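Local coordinates for protein galactose-binding lectin (Arachis hypogaea, PDB 6VAW) that binds D-galactose and its derivatives as a homotetrameric legume lectin that carries calcium and manganese ions, at residues Gly115-Gly119 with Leu194-Pro199; Val138-Val142 with Ile188-Val192; Ile86-Glu92 with Arg201-Ser207; Asn61-Leu66 with Phe225-Ile230. One frame throughout, in Å; residues are numbered along the deposited sequence.

Interaction 1 (Gly115-Gly119 with Leu194-Pro199); sequences GHFVG and LKAKLP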
loop_
_atom_site.group_PDB
_atom_site.type_symbol
_atom_site.label_atom_id
_atom_site.label_comp_id
_atom_site.label_asym_id
_atom_site.label_seq_id
_atom_site.Cartn_x
_atom_site.Cartn_y
_atom_site.Cartn_z
ATOM N N GLY A 115 28.517 15.900 14.234
ATOM C CA GLY A 115 28.139 15.681 12.846
ATOM C C GLY A 115 26.859 16.423 12.531
ATOM O O GLY A 115 26.342 17.146 13.384
ATOM N N HIS A 116 26.354 16.268 11.310
ATOM C CA HIS A 116 25.112 16.900 10.905
ATOM C C HIS A 116 24.110 15.779 10.601
ATOM O O HIS A 116 24.116 15.222 9.502
ATOM C CB HIS A 116 25.327 17.835 9.707
ATOM C CG HIS A 116 24.186 18.768 9.452
ATOM N ND1 HIS A 116 24.202 19.644 8.377
ATOM C CD2 HIS A 116 23.044 18.960 10.155
ATOM C CE1 HIS A 116 23.065 20.314 8.442
ATOM N NE2 HIS A 116 22.341 19.950 9.499
ATOM N N PHE A 117 23.303 15.400 11.613
ATOM C CA PHE A 117 22.367 14.287 11.497
ATOM C C PHE A 117 21.428 14.253 12.693
ATOM O O PHE A 117 21.711 14.847 13.727
ATOM C CB PHE A 117 23.133 12.922 11.405
ATOM C CG PHE A 117 23.911 12.586 12.663
ATOM C CD1 PHE A 117 25.186 13.110 12.877
ATOM C CD2 PHE A 117 23.358 11.769 13.647
ATOM C CE1 PHE A 117 25.882 12.856 14.074
ATOM C CE2 PHE A 117 24.061 11.496 14.832
ATOM C CZ PHE A 117 25.316 12.048 15.041
ATOM N N VAL A 118 20.364 13.475 12.560
ATOM C CA VAL A 118 19.405 13.156 13.619
ATOM C C VAL A 118 19.304 11.658 13.548
ATOM O O VAL A 118 19.175 11.120 12.451
ATOM C CB VAL A 118 18.029 13.893 13.514
ATOM C CG1 VAL A 118 17.008 13.318 14.518
ATOM C CG2 VAL A 118 18.204 15.397 13.741
ATOM N N GLY A 119 19.431 10.979 14.678
ATOM C CA GLY A 119 19.358 9.526 14.608
ATOM C C GLY A 119 18.934 8.794 15.853
ATOM O O GLY A 119 18.797 9.386 16.917
ATOM N N LEU A 194 12.991 18.862 13.649
ATOM C CA LEU A 194 13.664 18.503 12.402
ATOM C C LEU A 194 13.837 19.734 11.462
ATOM O O LEU A 194 14.881 19.866 10.839
ATOM C CB LEU A 194 12.922 17.352 11.686
ATOM C CG LEU A 194 12.964 15.968 12.372
ATOM C CD1 LEU A 194 12.478 14.893 11.415
ATOM C CD2 LEU A 194 14.362 15.601 12.832
ATOM N N LYS A 195 12.870 20.658 11.455
ATOM C CA LYS A 195 12.918 21.909 10.673
ATOM C C LYS A 195 14.081 22.827 11.120
ATOM O O LYS A 195 14.636 23.553 10.302
ATOM C CB LYS A 195 11.583 22.646 10.828
ATOM C CG LYS A 195 11.349 23.803 9.876
ATOM C CD LYS A 195 10.063 24.494 10.259
ATOM C CE LYS A 195 9.576 25.447 9.215
ATOM N NZ LYS A 195 8.490 26.301 9.759
ATOM N N ALA A 196 14.438 22.796 12.419
ATOM C CA ALA A 196 15.520 23.607 12.983
ATOM C C ALA A 196 16.893 22.938 12.855
ATOM O O ALA A 196 17.901 23.634 12.805
ATOM C CB ALA A 196 15.241 23.893 14.461
ATOM N N LYS A 197 16.938 21.610 12.816
ATOM C CA LYS A 197 18.204 20.883 12.810
ATOM C C LYS A 197 18.617 20.351 11.442
ATOM O O LYS A 197 19.779 20.004 11.249
ATOM C CB LYS A 197 18.123 19.698 13.792
ATOM C CG LYS A 197 17.792 20.074 15.246
ATOM C CD LYS A 197 18.872 20.932 15.894
ATOM C CE LYS A 197 18.552 21.229 17.334
ATOM N NZ LYS A 197 19.388 22.339 17.862
ATOM N N LEU A 198 17.693 20.208 10.527
ATOM C CA LEU A 198 18.043 19.644 9.223
ATOM C C LEU A 198 17.582 20.508 8.048
ATOM O O LEU A 198 16.608 21.234 8.206
ATOM C CB LEU A 198 17.421 18.239 9.075
ATOM C CG LEU A 198 18.107 17.113 9.878
ATOM C CD1 LEU A 198 17.210 15.910 10.000
ATOM C CD2 LEU A 198 19.441 16.726 9.272
ATOM N N PRO A 199 18.161 20.299 6.832
ATOM C CA PRO A 199 17.693 21.045 5.640
ATOM C C PRO A 199 16.350 20.518 5.133
ATOM O O PRO A 199 15.911 19.409 5.546
ATOM C CB PRO A 199 18.798 20.793 4.613
ATOM C CG PRO A 199 19.398 19.483 5.004
ATOM C CD PRO A 199 19.307 19.414 6.496
#

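Interaction 2 (Val138-Val142 with Ile188-Val192); sequences VGIDV and IAQVV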
loop_
_atom_site.group_PDB
_atom_site.type_symbol
_atom_site.label_atom_id
_atom_site.label_comp_id
_atom_site.label_asym_id
_atom_site.label_seq_id
_atom_site.Cartn_x
_atom_site.Cartn_y
_atom_site.Cartn_z
ATOM N N VAL A 138 19.832 2.393 23.777
ATOM C CA VAL A 138 19.201 3.022 22.624
ATOM C C VAL A 138 19.283 4.505 22.927
ATOM O O VAL A 138 18.991 4.915 24.047
ATOM C CB VAL A 138 17.764 2.535 22.320
ATOM C CG1 VAL A 138 17.206 3.218 21.070
ATOM C CG2 VAL A 138 17.713 1.017 22.160
ATOM N N GLY A 139 19.715 5.286 21.961
ATOM C CA GLY A 139 19.858 6.717 22.169
ATOM C C GLY A 139 19.254 7.541 21.063
ATOM O O GLY A 139 19.103 7.067 19.946
ATOM N N ILE A 140 18.873 8.768 21.393
ATOM C CA ILE A 140 18.359 9.717 20.415
ATOM C C ILE A 140 19.459 10.756 20.299
ATOM O O ILE A 140 19.869 11.337 21.301
ATOM C CB ILE A 140 16.951 10.270 20.702
ATOM C CG1 ILE A 140 15.881 9.135 20.520
ATOM C CG2 ILE A 140 16.658 11.478 19.805
ATOM C CD1 ILE A 140 14.421 9.518 20.864
ATOM N N ASP A 141 19.949 10.948 19.078
ATOM C CA ASP A 141 21.108 11.796 18.751
ATOM C C ASP A 141 20.749 12.963 17.895
ATOM O O ASP A 141 20.116 12.800 16.871
ATOM C CB ASP A 141 22.148 10.987 17.990
ATOM C CG ASP A 141 22.791 9.876 18.779
ATOM O OD1 ASP A 141 22.568 9.818 20.007
ATOM O OD2 ASP A 141 23.578 9.118 18.190
ATOM N N VAL A 142 21.272 14.104 18.253
ATOM C CA VAL A 142 21.039 15.340 17.527
ATOM C C VAL A 142 22.396 16.013 17.309
ATOM O O VAL A 142 22.924 16.677 18.208
ATOM C CB VAL A 142 20.002 16.291 18.218
ATOM C CG1 VAL A 142 19.770 17.545 17.377
ATOM C CG2 VAL A 142 18.667 15.574 18.477
ATOM N N ILE A 188 11.697 4.888 23.858
ATOM C CA ILE A 188 12.384 6.156 24.117
ATOM C C ILE A 188 11.738 7.183 23.213
ATOM O O ILE A 188 11.389 6.858 22.089
ATOM C CB ILE A 188 13.935 6.069 23.938
ATOM C CG1 ILE A 188 14.625 7.335 24.495
ATOM C CG2 ILE A 188 14.375 5.736 22.463
ATOM C CD1 ILE A 188 16.144 7.299 24.490
ATOM N N ALA A 189 11.533 8.397 23.724
ATOM C CA ALA A 189 10.920 9.479 22.955
ATOM C C ALA A 189 11.580 10.798 23.311
ATOM O O ALA A 189 12.013 11.002 24.444
ATOM C CB ALA A 189 9.416 9.542 23.189
ATOM N N GLN A 190 11.687 11.670 22.334
ATOM C CA GLN A 190 12.344 12.969 22.542
ATOM C C GLN A 190 11.776 13.979 21.574
ATOM O O GLN A 190 11.618 13.664 20.397
ATOM C CB GLN A 190 13.882 12.830 22.332
ATOM C CG GLN A 190 14.692 14.153 22.316
ATOM C CD GLN A 190 14.632 14.810 23.681
ATOM O OE1 GLN A 190 14.920 14.183 24.687
ATOM N NE2 GLN A 190 14.264 16.084 23.743
ATOM N N VAL A 191 11.557 15.212 22.044
ATOM C CA VAL A 191 11.136 16.294 21.144
ATOM C C VAL A 191 12.390 16.749 20.376
ATOM O O VAL A 191 13.374 17.135 21.009
ATOM C CB VAL A 191 10.447 17.458 21.901
ATOM C CG1 VAL A 191 10.309 18.697 21.015
ATOM C CG2 VAL A 191 9.087 17.015 22.460
ATOM N N VAL A 192 12.362 16.629 19.037
ATOM C CA VAL A 192 13.421 17.019 18.105
ATOM C C VAL A 192 12.768 17.850 16.995
ATOM O O VAL A 192 11.891 17.337 16.293
ATOM C CB VAL A 192 14.227 15.831 17.493
ATOM C CG1 VAL A 192 15.405 16.357 16.654
ATOM C CG2 VAL A 192 14.717 14.854 18.562
#

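Interaction 3 (Ile86-Glu92 with Arg201-Ser207); sequences IFFIAPE and RVKFGFS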
loop_
_atom_site.group_PDB
_atom_site.type_symbol
_atom_site.label_atom_id
_atom_site.label_comp_id
_atom_site.label_asym_id
_atom_site.label_seq_id
_atom_site.Cartn_x
_atom_site.Cartn_y
_atom_site.Cartn_z
ATOM N N ILE A 86 23.206 2.850 13.749
ATOM C CA ILE A 86 22.407 4.067 13.924
ATOM C C ILE A 86 21.459 4.222 12.706
ATOM O O ILE A 86 21.881 4.067 11.553
ATOM C CB ILE A 86 23.244 5.348 14.188
ATOM C CG1 ILE A 86 22.296 6.574 14.528
ATOM C CG2 ILE A 86 24.281 5.662 13.070
ATOM C CD1 ILE A 86 23.011 7.897 14.879
ATOM N N PHE A 87 20.179 4.458 12.991
ATOM C CA PHE A 87 19.179 4.813 11.989
ATOM C C PHE A 87 19.257 6.327 11.922
ATOM O O PHE A 87 19.047 6.977 12.948
ATOM C CB PHE A 87 17.769 4.301 12.365
ATOM C CG PHE A 87 16.686 4.986 11.573
ATOM C CD1 PHE A 87 16.557 4.766 10.204
ATOM C CD2 PHE A 87 15.800 5.861 12.188
ATOM C CE1 PHE A 87 15.537 5.399 9.471
ATOM C CE2 PHE A 87 14.782 6.492 11.451
ATOM C CZ PHE A 87 14.666 6.267 10.106
ATOM N N PHE A 88 19.632 6.900 10.769
ATOM C CA PHE A 88 19.850 8.339 10.776
ATOM C C PHE A 88 19.207 9.057 9.591
ATOM O O PHE A 88 18.797 8.454 8.602
ATOM C CB PHE A 88 21.361 8.665 10.858
ATOM C CG PHE A 88 22.146 8.377 9.586
ATOM C CD1 PHE A 88 22.458 7.070 9.220
ATOM C CD2 PHE A 88 22.571 9.410 8.765
ATOM C CE1 PHE A 88 23.141 6.799 8.017
ATOM C CE2 PHE A 88 23.296 9.145 7.589
ATOM C CZ PHE A 88 23.580 7.837 7.223
ATOM N N ILE A 89 19.108 10.373 9.757
ATOM C CA ILE A 89 18.528 11.366 8.842
ATOM C C ILE A 89 19.577 12.413 8.663
ATOM O O ILE A 89 20.105 12.888 9.659
ATOM C CB ILE A 89 17.234 11.978 9.367
ATOM C CG1 ILE A 89 16.342 10.950 10.060
ATOM C CG2 ILE A 89 16.503 12.700 8.233
ATOM C CD1 ILE A 89 15.194 11.603 10.939
ATOM N N ALA A 90 19.935 12.739 7.426
ATOM C CA ALA A 90 21.033 13.696 7.242
ATOM C C ALA A 90 20.867 14.499 5.945
ATOM O O ALA A 90 20.035 14.120 5.126
ATOM C CB ALA A 90 22.379 12.947 7.247
ATOM N N PRO A 91 21.650 15.590 5.725
ATOM C CA PRO A 91 21.538 16.343 4.443
ATOM C C PRO A 91 21.716 15.395 3.243
ATOM O O PRO A 91 22.408 14.365 3.372
ATOM C CB PRO A 91 22.662 17.393 4.543
ATOM C CG PRO A 91 22.872 17.579 6.007
ATOM C CD PRO A 91 22.687 16.180 6.592
ATOM N N GLU A 92 21.057 15.695 2.105
ATOM C CA GLU A 92 21.076 14.820 0.924
ATOM C C GLU A 92 22.497 14.512 0.402
ATOM O O GLU A 92 22.672 13.451 -0.199
ATOM C CB GLU A 92 20.174 15.341 -0.220
ATOM C CG GLU A 92 20.531 16.708 -0.773
ATOM C CD GLU A 92 19.468 17.380 -1.617
ATOM O OE1 GLU A 92 18.795 16.686 -2.415
ATOM O OE2 GLU A 92 19.342 18.620 -1.504
ATOM N N ARG A 201 15.595 19.073 2.313
ATOM C CA ARG A 201 15.813 17.793 1.637
ATOM C C ARG A 201 16.869 16.983 2.382
ATOM O O ARG A 201 17.975 17.467 2.703
ATOM C CB ARG A 201 16.186 17.956 0.162
ATOM C CG ARG A 201 15.059 18.561 -0.706
ATOM C CD ARG A 201 15.556 19.194 -1.995
ATOM N NE ARG A 201 16.464 18.329 -2.749
ATOM C CZ ARG A 201 16.295 17.975 -4.020
ATOM N NH1 ARG A 201 15.243 18.409 -4.706
ATOM N NH2 ARG A 201 17.188 17.202 -4.621
ATOM N N VAL A 202 16.493 15.742 2.684
ATOM C CA VAL A 202 17.320 14.824 3.465
ATOM C C VAL A 202 17.341 13.438 2.890
ATOM O O VAL A 202 16.565 13.114 1.984
ATOM C CB VAL A 202 16.882 14.743 4.978
ATOM C CG1 VAL A 202 17.009 16.096 5.687
ATOM C CG2 VAL A 202 15.480 14.135 5.136
ATOM N N LYS A 203 18.258 12.627 3.421
ATOM C CA LYS A 203 18.373 11.199 3.136
ATOM C C LYS A 203 18.258 10.424 4.473
ATOM O O LYS A 203 18.711 10.877 5.519
ATOM C CB LYS A 203 19.638 10.817 2.335
ATOM C CG LYS A 203 19.374 11.003 0.832
ATOM C CD LYS A 203 20.566 10.699 -0.036
ATOM C CE LYS A 203 20.307 11.150 -1.450
ATOM N NZ LYS A 203 21.449 10.817 -2.340
ATOM N N PHE A 204 17.566 9.301 4.415
ATOM C CA PHE A 204 17.316 8.388 5.521
ATOM C C PHE A 204 18.178 7.172 5.278
ATOM O O PHE A 204 18.341 6.769 4.132
ATOM C CB PHE A 204 15.822 7.992 5.575
ATOM C CG PHE A 204 14.880 9.074 6.078
ATOM C CD1 PHE A 204 14.399 10.064 5.216
ATOM C CD2 PHE A 204 14.450 9.079 7.397
ATOM C CE1 PHE A 204 13.523 11.046 5.675
ATOM C CE2 PHE A 204 13.582 10.075 7.862
ATOM C CZ PHE A 204 13.089 11.026 6.991
ATOM N N GLY A 205 18.744 6.614 6.321
ATOM C CA GLY A 205 19.549 5.417 6.129
ATOM C C GLY A 205 19.982 4.805 7.428
ATOM O O GLY A 205 19.404 5.109 8.473
ATOM N N PHE A 206 20.947 3.875 7.327
ATOM C CA PHE A 206 21.566 3.171 8.438
ATOM C C PHE A 206 23.086 3.243 8.305
ATOM O O PHE A 206 23.610 3.260 7.191
ATOM C CB PHE A 206 21.128 1.709 8.480
ATOM C CG PHE A 206 19.646 1.503 8.653
ATOM C CD1 PHE A 206 19.087 1.411 9.919
ATOM C CD2 PHE A 206 18.800 1.439 7.543
ATOM C CE1 PHE A 206 17.712 1.227 10.077
ATOM C CE2 PHE A 206 17.421 1.241 7.703
ATOM C CZ PHE A 206 16.884 1.173 8.969
ATOM N N SER A 207 23.776 3.249 9.436
ATOM C CA SER A 207 25.232 3.265 9.499
ATOM C C SER A 207 25.682 2.404 10.654
ATOM O O SER A 207 24.971 2.301 11.648
ATOM C CB SER A 207 25.746 4.691 9.673
ATOM O OG SER A 207 27.168 4.744 9.655
#

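Interaction 4 (Asn61-Leu66 with Phe225-Ile230); sequences NVASFL and FTSTLI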
loop_
_atom_site.group_PDB
_atom_site.type_symbol
_atom_site.label_atom_id
_atom_site.label_comp_id
_atom_site.label_asym_id
_atom_site.label_seq_id
_atom_site.Cartn_x
_atom_site.Cartn_y
_atom_site.Cartn_z
ATOM N N ASN A 61 5.374 23.953 6.816
ATOM C CA ASN A 61 4.922 22.616 7.224
ATOM C C ASN A 61 6.081 21.633 7.327
ATOM O O ASN A 61 7.052 21.715 6.586
ATOM C CB ASN A 61 3.842 22.053 6.266
ATOM C CG ASN A 61 2.529 22.798 6.271
ATOM O OD1 ASN A 61 1.698 22.613 5.384
ATOM N ND2 ASN A 61 2.290 23.636 7.268
ATOM N N VAL A 62 5.952 20.680 8.257
ATOM C CA VAL A 62 6.942 19.625 8.515
ATOM C C VAL A 62 6.243 18.267 8.369
ATOM O O VAL A 62 5.104 18.116 8.806
ATOM C CB VAL A 62 7.617 19.786 9.896
ATOM C CG1 VAL A 62 8.720 18.750 10.112
ATOM C CG2 VAL A 62 8.157 21.207 10.093
ATOM N N ALA A 63 6.902 17.307 7.713
ATOM C CA ALA A 63 6.324 15.996 7.472
ATOM C C ALA A 63 6.275 15.156 8.749
ATOM O O ALA A 63 7.067 15.372 9.677
ATOM C CB ALA A 63 7.143 15.264 6.410
ATOM N N SER A 64 5.314 14.230 8.802
ATOM C CA SER A 64 5.268 13.202 9.831
ATOM C C SER A 64 5.747 11.957 9.141
ATOM O O SER A 64 5.658 11.882 7.905
ATOM C CB SER A 64 3.854 13.018 10.397
ATOM O OG SER A 64 3.525 14.048 11.317
ATOM N N PHE A 65 6.245 10.984 9.882
ATOM C CA PHE A 65 6.616 9.721 9.261
ATOM C C PHE A 65 6.453 8.555 10.240
ATOM O O PHE A 65 6.428 8.727 11.472
ATOM C CB PHE A 65 8.020 9.743 8.637
ATOM C CG PHE A 65 9.181 9.917 9.582
ATOM C CD1 PHE A 65 9.646 8.845 10.345
ATOM C CD2 PHE A 65 9.886 11.115 9.625
ATOM C CE1 PHE A 65 10.757 8.981 11.176
ATOM C CE2 PHE A 65 10.996 11.259 10.471
ATOM C CZ PHE A 65 11.412 10.202 11.248
ATOM N N LEU A 66 6.293 7.367 9.643
ATOM C CA LEU A 66 6.179 6.086 10.312
ATOM C C LEU A 66 7.181 5.172 9.623
ATOM O O LEU A 66 7.100 5.008 8.411
ATOM C CB LEU A 66 4.751 5.508 10.230
ATOM C CG LEU A 66 4.616 4.024 10.612
ATOM C CD1 LEU A 66 4.953 3.814 12.138
ATOM C CD2 LEU A 66 3.247 3.493 10.274
ATOM N N PHE A 225 8.777 2.355 5.176
ATOM C CA PHE A 225 8.758 3.774 5.484
ATOM C C PHE A 225 7.612 4.467 4.799
ATOM O O PHE A 225 7.322 4.176 3.648
ATOM C CB PHE A 225 10.094 4.403 5.006
ATOM C CG PHE A 225 10.260 5.894 5.193
ATOM C CD1 PHE A 225 9.802 6.786 4.233
ATOM C CD2 PHE A 225 10.920 6.400 6.301
ATOM C CE1 PHE A 225 9.989 8.162 4.389
ATOM C CE2 PHE A 225 11.067 7.773 6.483
ATOM C CZ PHE A 225 10.611 8.644 5.516
ATOM N N THR A 226 6.981 5.423 5.494
ATOM C CA THR A 226 5.944 6.283 4.944
ATOM C C THR A 226 6.098 7.652 5.572
ATOM O O THR A 226 6.129 7.749 6.788
ATOM C CB THR A 226 4.503 5.774 5.114
ATOM O OG1 THR A 226 4.335 4.453 4.570
ATOM C CG2 THR A 226 3.474 6.731 4.482
ATOM N N SER A 227 6.185 8.688 4.749
ATOM C CA SER A 227 6.229 10.070 5.210
ATOM C C SER A 227 5.151 10.836 4.477
ATOM O O SER A 227 4.918 10.559 3.300
ATOM C CB SER A 227 7.601 10.684 4.985
ATOM O OG SER A 227 7.830 10.927 3.603
ATOM N N THR A 228 4.488 11.769 5.151
ATOM C CA THR A 228 3.442 12.596 4.560
ATOM C C THR A 228 3.669 14.045 4.978
ATOM O O THR A 228 3.753 14.350 6.162
ATOM C CB THR A 228 2.027 12.089 4.883
ATOM O OG1 THR A 228 1.870 10.788 4.326
ATOM C CG2 THR A 228 0.924 12.992 4.324
ATOM N N LEU A 229 3.739 14.923 3.977
ATOM C CA LEU A 229 3.932 16.378 4.139
ATOM C C LEU A 229 2.685 17.077 3.609
ATOM O O LEU A 229 2.311 16.858 2.459
ATOM C CB LEU A 229 5.214 16.863 3.402
ATOM C CG LEU A 229 5.507 18.382 3.339
ATOM C CD1 LEU A 229 5.912 18.961 4.713
ATOM C CD2 LEU A 229 6.586 18.681 2.312
ATOM N N ILE A 230 1.987 17.817 4.478
ATOM C CA ILE A 230 0.797 18.556 4.070
ATOM C C ILE A 230 1.272 19.708 3.172
ATOM O O ILE A 230 2.203 20.425 3.537
ATOM C CB ILE A 230 -0.043 19.028 5.295
ATOM C CG1 ILE A 230 -0.709 17.826 6.046
ATOM C CG2 ILE A 230 -1.070 20.133 4.926
ATOM C CD1 ILE A 230 -1.697 16.856 5.265
HETATM O O HOH W 1 2.795 18.049 7.387
HETATM O O HOH W 2 4.886 2.832 6.914
#

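Interaction 1 (Gly115-Gly119 with Leu194-Pro199)
The imidazole of H116 meets K197 at its edge: NE2 gives a hydrogen bond to K197 O at 3.1 Å, the oxygen lying almost exactly in the ring plane. P199 CD and L198 CA approach the same ring obliquely. The bond is bent, 141° at the hydrogen. With CG opposite the main-chain nitrogen (chi1 -166°), the histidine stretches across to the helix end. There the carbonyl of K197, with no further helical turn to supply a donor, can accept from a side chain, a task well suited to an exposed imidazole. The other ring, F117, leaves from the far side of the strand to pack on I86 and V108.

Next to this polar link, the rest of the contact is apolar. V118 points at the helix: CG1 meets L194 CD2 at 3.9 Å, while CG2 lies between that methyl and L198 CD1, 3.9 Å from the latter. A compact branched residue fits a strand here, while the longer leucines, L194 on the helix and L198 just past its end, bridge the gap. L198 also reaches I89 on strand 84-91, and its carbonyl accepts from W55. The arrangement belongs to the legume-lectin beta-sandwich, where the short helix 194-197, on the link from strand 185-191 of one sheet to strand 201-209 of the other, covers part of the inner face of the seven-stranded sheet.

Interaction 2 (Val138-Val142 with Ile188-Val192)
I140 and I188 slide past one another in opposite senses, I140 CD1 coming within 4.1 Å of I188 CG2. The same CD1 reaches farther, to 3.7 Å from Q190 CB, so the long arm of I140 lies against the backbone of A189 and Q190. I188 CG2 also meets V138 CG1 at 4.0 Å. The torsion of I188 (chi1 -168°) sets CG1 opposite the main-chain nitrogen, sending CD1 on to V138 O while CG2 serves both hydrophobic neighbours. At the other end V142 and V192 meet tip to tip, V142 CG2 standing 3.8 Å from V192 CG1, and I140 CG2 touches the second methyl of V192. Branched aliphatic side chains suit such a seam, filling it while keeping to extended backbone.

Q190 joins the seam only with its aliphatic part. Its chain bends at chi2 (66°), and NE2 turns back to V191 O, a nearly straight hydrogen bond of 3.1 Å. Outside this shell, V151 and K149 pack beside I188, and V118 beside V192. Strand 138-141 is fixed in its sheet by backbone bonds to G119 on one neighbour, and to V151 and K149 on the other.

The strands run nearly in the same direction, 11° apart, with axes 7.8 Å from each other: too far for backbone pairing, right for side chains. D141 points to the reverse face, and G139 bonds through its backbone to E121, a manganese ligand. This is the face-to-face packing of two sheets in a legume-lectin beta-sandwich, with the metal site behind one of them.

Interaction 3 (Ile86-Glu92 with Arg201-Ser207)
I89 and F204 lie side by side in the closely packed, buried part, where I89 CG2 sits over one face of the F204 ring, 4.0 Å from its centroid, in a CH-pi contact. I89 CG2 also presses on V202 CG2 at 3.6 Å. F87 crosses F206 obliquely, ring planes 47° apart, its CD1 over the F206 face. These large apolar groups suit the interior of the legume-lectin sandwich, where F65, F69 and W223 of the opposite sheet meet them. From I86 to A90 the backbones form a regular antiparallel pair, with two hydrogen bonds at each of I86-S207, F88-G205 and A90-K203. On the other face G205, lacking a side chain, lets the F88 ring lie across strand 201-207, CE1 3.6 Å from F206 C.

Toward the more exposed end opposite charges suit the setting. E92 CG stands between the backbone nitrogen and carbonyl carbon (chi1 61°), and the chain extends from there to R201. R201 grips it side-on: NE at 2.9 Å and NH2 at 2.8 Å both reach E92 OE1, in the guanidinium plane. K203 lays its methylenes beside E92 O and sends NZ to N19.

Interaction 4 (Asn61-Leu66 with Phe225-Ile230)
S64 and T228 form the first of two hydrogen-bonded pairs: S64 N donates to T228 O at 3.1 Å, and T228 N returns a bond to S64 O. L66 and T226 exchange a second pair of backbone bonds, with L66 N at 2.9 Å from T226 O. Between them lies the non-hydrogen-bonded pair F65-S227, where the chains come close, and CA-H...O contacts such as S227 CA to S64 O form.

Two waters extend the polar contact. Beyond the last strand pair, one donates to V62 O at 2.7 Å and accepts from I230 N at 3.0 Å, spanning a place where the chains have parted. The other bonds to T226 OG1 and more weakly to L66 O.

The pairing joins strands 64-74 and 217-229 in the back sheet of the legume-lectin fold, so one face is inward and mostly apolar, S227 being the polar exception beside F65, while the other meets a neighbour. Inward are the F65 and F225 rings, 27° apart in plane but slid so far, with centroids 5.8 Å apart, that they barely overlap. F65 CG stands between the main-chain nitrogen and carbonyl carbon (chi1 65°), carrying the ring away from strand 225-229 toward L194 and F204. Further along, A63 CB packs on L229 CB at 3.9 Å; the small alanine allows close approach, and L229 CD1 comes up against N61 O.

The opposite face, which also carries L66, suits hydroxyls: S64 OG bonds to T187 OG1 of the second subunit, and T228 OG1 to T3 in its own chain and I185 N of the second subunit.

From the N terminus, residues 61-66 come first and are paired near the C terminus with 225-230, so interaction 4 closes the outermost loop. Within it, interaction 3 runs from 86-92 to 201-207, interaction 1 from 115-119 to 194-199, and interaction 2, innermost, from 138-142 to 188-192. The four are concentric and none cross. Interactions 4 and 3 each pair strands within one sheet, back and front respectively; interaction 2 packs front against back, and interaction 1 sets the connecting helix against the front sheet. F204 meets F65 and F225 between interactions 3 and 4, while V118-I89 and G119-D141 backbone bonds tie interaction 1 to interactions 3 and 2.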